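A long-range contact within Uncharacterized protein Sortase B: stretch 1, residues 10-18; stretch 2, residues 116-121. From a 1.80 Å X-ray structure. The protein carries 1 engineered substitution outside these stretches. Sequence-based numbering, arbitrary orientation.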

# COMPACT_ATOMS: atom_id res chain seq x y z
N TYR A 10 -22.94 -2.56 -3.04
CA TYR A 10 -22.52 -2.82 -4.44
C TYR A 10 -21.75 -4.14 -4.55
O TYR A 10 -21.02 -4.52 -3.63
CB TYR A 10 -21.65 -1.66 -4.94
CG TYR A 10 -21.63 -1.52 -6.44
CD1 TYR A 10 -20.57 -2.01 -7.20
CD2 TYR A 10 -22.65 -0.85 -7.11
CE1 TYR A 10 -20.54 -1.88 -8.57
CE2 TYR A 10 -22.64 -0.71 -8.48
CZ TYR A 10 -21.58 -1.23 -9.21
OH TYR A 10 -21.56 -1.10 -10.57
N TYR A 11 -21.92 -4.82 -5.68
CA TYR A 11 -21.37 -6.16 -5.88
C TYR A 11 -20.43 -6.13 -7.08
O TYR A 11 -20.74 -5.51 -8.09
CB TYR A 11 -22.50 -7.17 -6.13
CG TYR A 11 -22.04 -8.61 -6.19
CD1 TYR A 11 -22.05 -9.41 -5.06
CD2 TYR A 11 -21.56 -9.16 -7.38
CE1 TYR A 11 -21.57 -10.71 -5.09
CE2 TYR A 11 -21.13 -10.48 -7.44
CZ TYR A 11 -21.12 -11.24 -6.29
OH TYR A 11 -20.71 -12.55 -6.32
N THR A 12 -19.30 -6.81 -6.99
CA THR A 12 -18.20 -6.53 -7.89
C THR A 12 -17.24 -7.72 -7.98
O THR A 12 -17.63 -8.86 -7.72
CB THR A 12 -17.51 -5.21 -7.48
OG1 THR A 12 -16.71 -4.72 -8.57
CG2 THR A 12 -16.67 -5.40 -6.22
N ASP A 13 -16.02 -7.47 -8.46
CA ASP A 13 -15.16 -8.52 -9.02
C ASP A 13 -14.35 -9.29 -7.96
O ASP A 13 -13.34 -9.91 -8.29
CB ASP A 13 -14.20 -7.93 -10.07
CG ASP A 13 -14.79 -6.72 -10.80
OD1 ASP A 13 -14.68 -5.60 -10.27
OD2 ASP A 13 -15.32 -6.89 -11.92
N SER A 14 -14.91 -9.40 -6.76
CA SER A 14 -14.12 -9.68 -5.55
C SER A 14 -13.61 -11.13 -5.50
O SER A 14 -12.61 -11.42 -4.84
CB SER A 14 -14.97 -9.38 -4.30
OG SER A 14 -14.17 -9.26 -3.12
N ARG A 15 -14.31 -12.04 -6.17
CA ARG A 15 -14.24 -13.46 -5.84
C ARG A 15 -12.92 -14.08 -6.29
O ARG A 15 -12.34 -14.90 -5.57
CB ARG A 15 -15.41 -14.21 -6.49
CG ARG A 15 -15.67 -15.58 -5.90
CD ARG A 15 -16.80 -16.30 -6.63
NE ARG A 15 -16.62 -17.75 -6.63
CZ ARG A 15 -15.74 -18.40 -7.39
NH1 ARG A 15 -14.92 -17.73 -8.19
NH2 ARG A 15 -15.67 -19.72 -7.34
N ASP A 16 -12.46 -13.73 -7.49
CA ASP A 16 -11.19 -14.23 -8.01
C ASP A 16 -10.05 -13.70 -7.15
O ASP A 16 -9.22 -14.47 -6.66
CB ASP A 16 -11.00 -13.79 -9.46
CG ASP A 16 -12.19 -14.12 -10.34
OD1 ASP A 16 -12.38 -13.43 -11.37
OD2 ASP A 16 -12.94 -15.06 -10.01
N TYR A 17 -10.08 -12.39 -6.91
CA TYR A 17 -9.06 -11.70 -6.12
C TYR A 17 -9.17 -12.13 -4.65
O TYR A 17 -8.72 -11.41 -3.76
CB TYR A 17 -9.22 -10.17 -6.26
CG TYR A 17 -7.92 -9.35 -6.35
CD1 TYR A 17 -7.52 -8.76 -7.55
CD2 TYR A 17 -7.26 -8.96 -5.19
CE1 TYR A 17 -6.39 -7.94 -7.61
CE2 TYR A 17 -6.15 -8.12 -5.23
CZ TYR A 17 -5.71 -7.61 -6.43
OH TYR A 17 -4.57 -6.79 -6.43
N ASP A 18 -9.72 -13.32 -4.41
CA ASP A 18 -9.77 -13.90 -3.05
C ASP A 18 -9.72 -15.43 -3.03
O ASP A 18 -9.39 -16.03 -2.00
CB ASP A 18 -11.03 -13.42 -2.32
CG ASP A 18 -10.85 -12.04 -1.71
OD1 ASP A 18 -9.96 -11.88 -0.84
OD2 ASP A 18 -11.56 -11.11 -2.15
N ARG A 116 -16.51 2.04 -2.43
CA ARG A 116 -17.65 2.34 -1.54
C ARG A 116 -18.44 1.08 -1.24
O ARG A 116 -19.47 1.14 -0.58
CB ARG A 116 -18.56 3.42 -2.13
CG ARG A 116 -17.93 4.80 -2.18
CD ARG A 116 -18.88 5.87 -1.64
NE ARG A 116 -18.67 6.15 -0.22
CZ ARG A 116 -19.22 7.17 0.44
NH1 ARG A 116 -20.00 8.03 -0.20
NH2 ARG A 116 -18.98 7.33 1.74
N ASN A 117 -17.89 -0.06 -1.60
CA ASN A 117 -18.48 -1.34 -1.25
C ASN A 117 -17.54 -2.18 -0.39
O ASN A 117 -17.56 -3.41 -0.43
CB ASN A 117 -18.81 -2.12 -2.52
CG ASN A 117 -17.58 -2.71 -3.15
OD1 ASN A 117 -16.62 -2.00 -3.42
ND2 ASN A 117 -17.51 -4.03 -3.18
N ASP A 118 -16.66 -1.51 0.35
CA ASP A 118 -15.85 -2.21 1.34
C ASP A 118 -14.88 -3.22 0.71
O ASP A 118 -14.74 -4.35 1.18
CB ASP A 118 -16.78 -2.94 2.30
CG ASP A 118 -16.18 -3.08 3.68
OD1 ASP A 118 -15.13 -2.47 3.91
OD2 ASP A 118 -16.74 -3.85 4.49
N THR A 119 -14.25 -2.84 -0.40
CA THR A 119 -13.25 -3.70 -1.03
C THR A 119 -12.02 -2.91 -1.47
O THR A 119 -12.07 -1.70 -1.51
CB THR A 119 -13.81 -4.41 -2.28
OG1 THR A 119 -14.22 -3.43 -3.25
CG2 THR A 119 -14.99 -5.30 -1.90
N MET A 120 -10.95 -3.62 -1.82
CA MET A 120 -9.68 -3.02 -2.27
C MET A 120 -9.14 -2.15 -1.14
O MET A 120 -8.94 -2.66 -0.03
CB MET A 120 -9.83 -2.27 -3.57
CG MET A 120 -10.46 -3.14 -4.67
SD MET A 120 -9.86 -4.85 -4.82
CE MET A 120 -8.27 -4.64 -5.61
N PHE A 121 -8.92 -0.87 -1.40
CA PHE A 121 -8.37 0.06 -0.36
C PHE A 121 -9.47 0.90 0.33
O PHE A 121 -9.15 1.84 1.10
CB PHE A 121 -7.30 0.98 -0.96
CG PHE A 121 -5.86 0.51 -0.79
CD1 PHE A 121 -5.55 -0.81 -0.49
CD2 PHE A 121 -4.82 1.31 -1.27
CE1 PHE A 121 -4.23 -1.25 -0.41
CE2 PHE A 121 -3.50 0.90 -1.17
CZ PHE A 121 -3.20 -0.39 -0.75

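How do the two backbones lie against each other? Neither stretch runs as a strand here: residues 116-121 have no regular secondary structure, and residues 10-18 are largely loop before passing into a helix that continues beyond Asp18. The chains come nearest at Tyr10 and Asn117, whose CA atoms are 5.4 Å apart, and have drawn apart by Ser14 and Thr119, where CA to CA is 7.5 Å. No hydrogen bond crosses between the stretches, so the contact rests on packing, and it is modest, burying 253 Å² counted over both sides.

What does Asn117 do at the narrow end? It is the most covered residue of the contact, with its CA-to-CB bond directed toward the other stretch and chi1 in the p well. Its CB lies 3.4 Å from Tyr10 O and 3.8 Å from Tyr10 CB, while its ND2 sits 3.4 Å from Thr12 CG2. Its short side chain carries the amide to the Thr12 methyl while its CB rests against Tyr10. Tyr10 also sends its CB toward Asn117, but its ring leads away, so this large residue contributes mainly through its backbone and the base of its side chain.

How do polar side chains pack here without bonding across the gap? Their hydroxyls have hydrogen-bond partners within their own stretch, and the approaches across the gap pair a methyl with a polar atom. Thr119 OG1 donates to Asn117 OD1 at 2.8 Å, a link that ties together two of the residues facing stretch 1. Thr12 OG1 likewise donates to Asp13 OD1 at 2.8 Å, while its CG2 reaches Asn117 and lies 4.3 Å from Thr119 OG1. Farther along, Ser14 OG is 4.2 Å from Thr119 CG2 and makes a weak hydrogen bond to Asp18 OD2 at 3.3 Å. Threonine suits position 12, where one short branch bonds while the other packs; at Thr119 both branches face stretch 1, with OG1 also holding Asn117.

What closes the contact at its buried end? Met120 meets Tyr17 there, and both are buried. The CA-to-CB bond of Met120 points sideways, but chi1, chi2 and chi3 all in m wells bring the end of the chain nearer, placing CE over one face of the Tyr17 ring. CE is 4.0 Å from Tyr17 CZ and 4.2 Å from the ring centroid, only 17° off the normal, a CH-pi contact; Met120 SD stands 5.0 Å from the same centroid. A flexible thioether can bend to lay its methyl on a flat aromatic surface, while Tyr17 OH is hydrogen-bonded elsewhere in the structure.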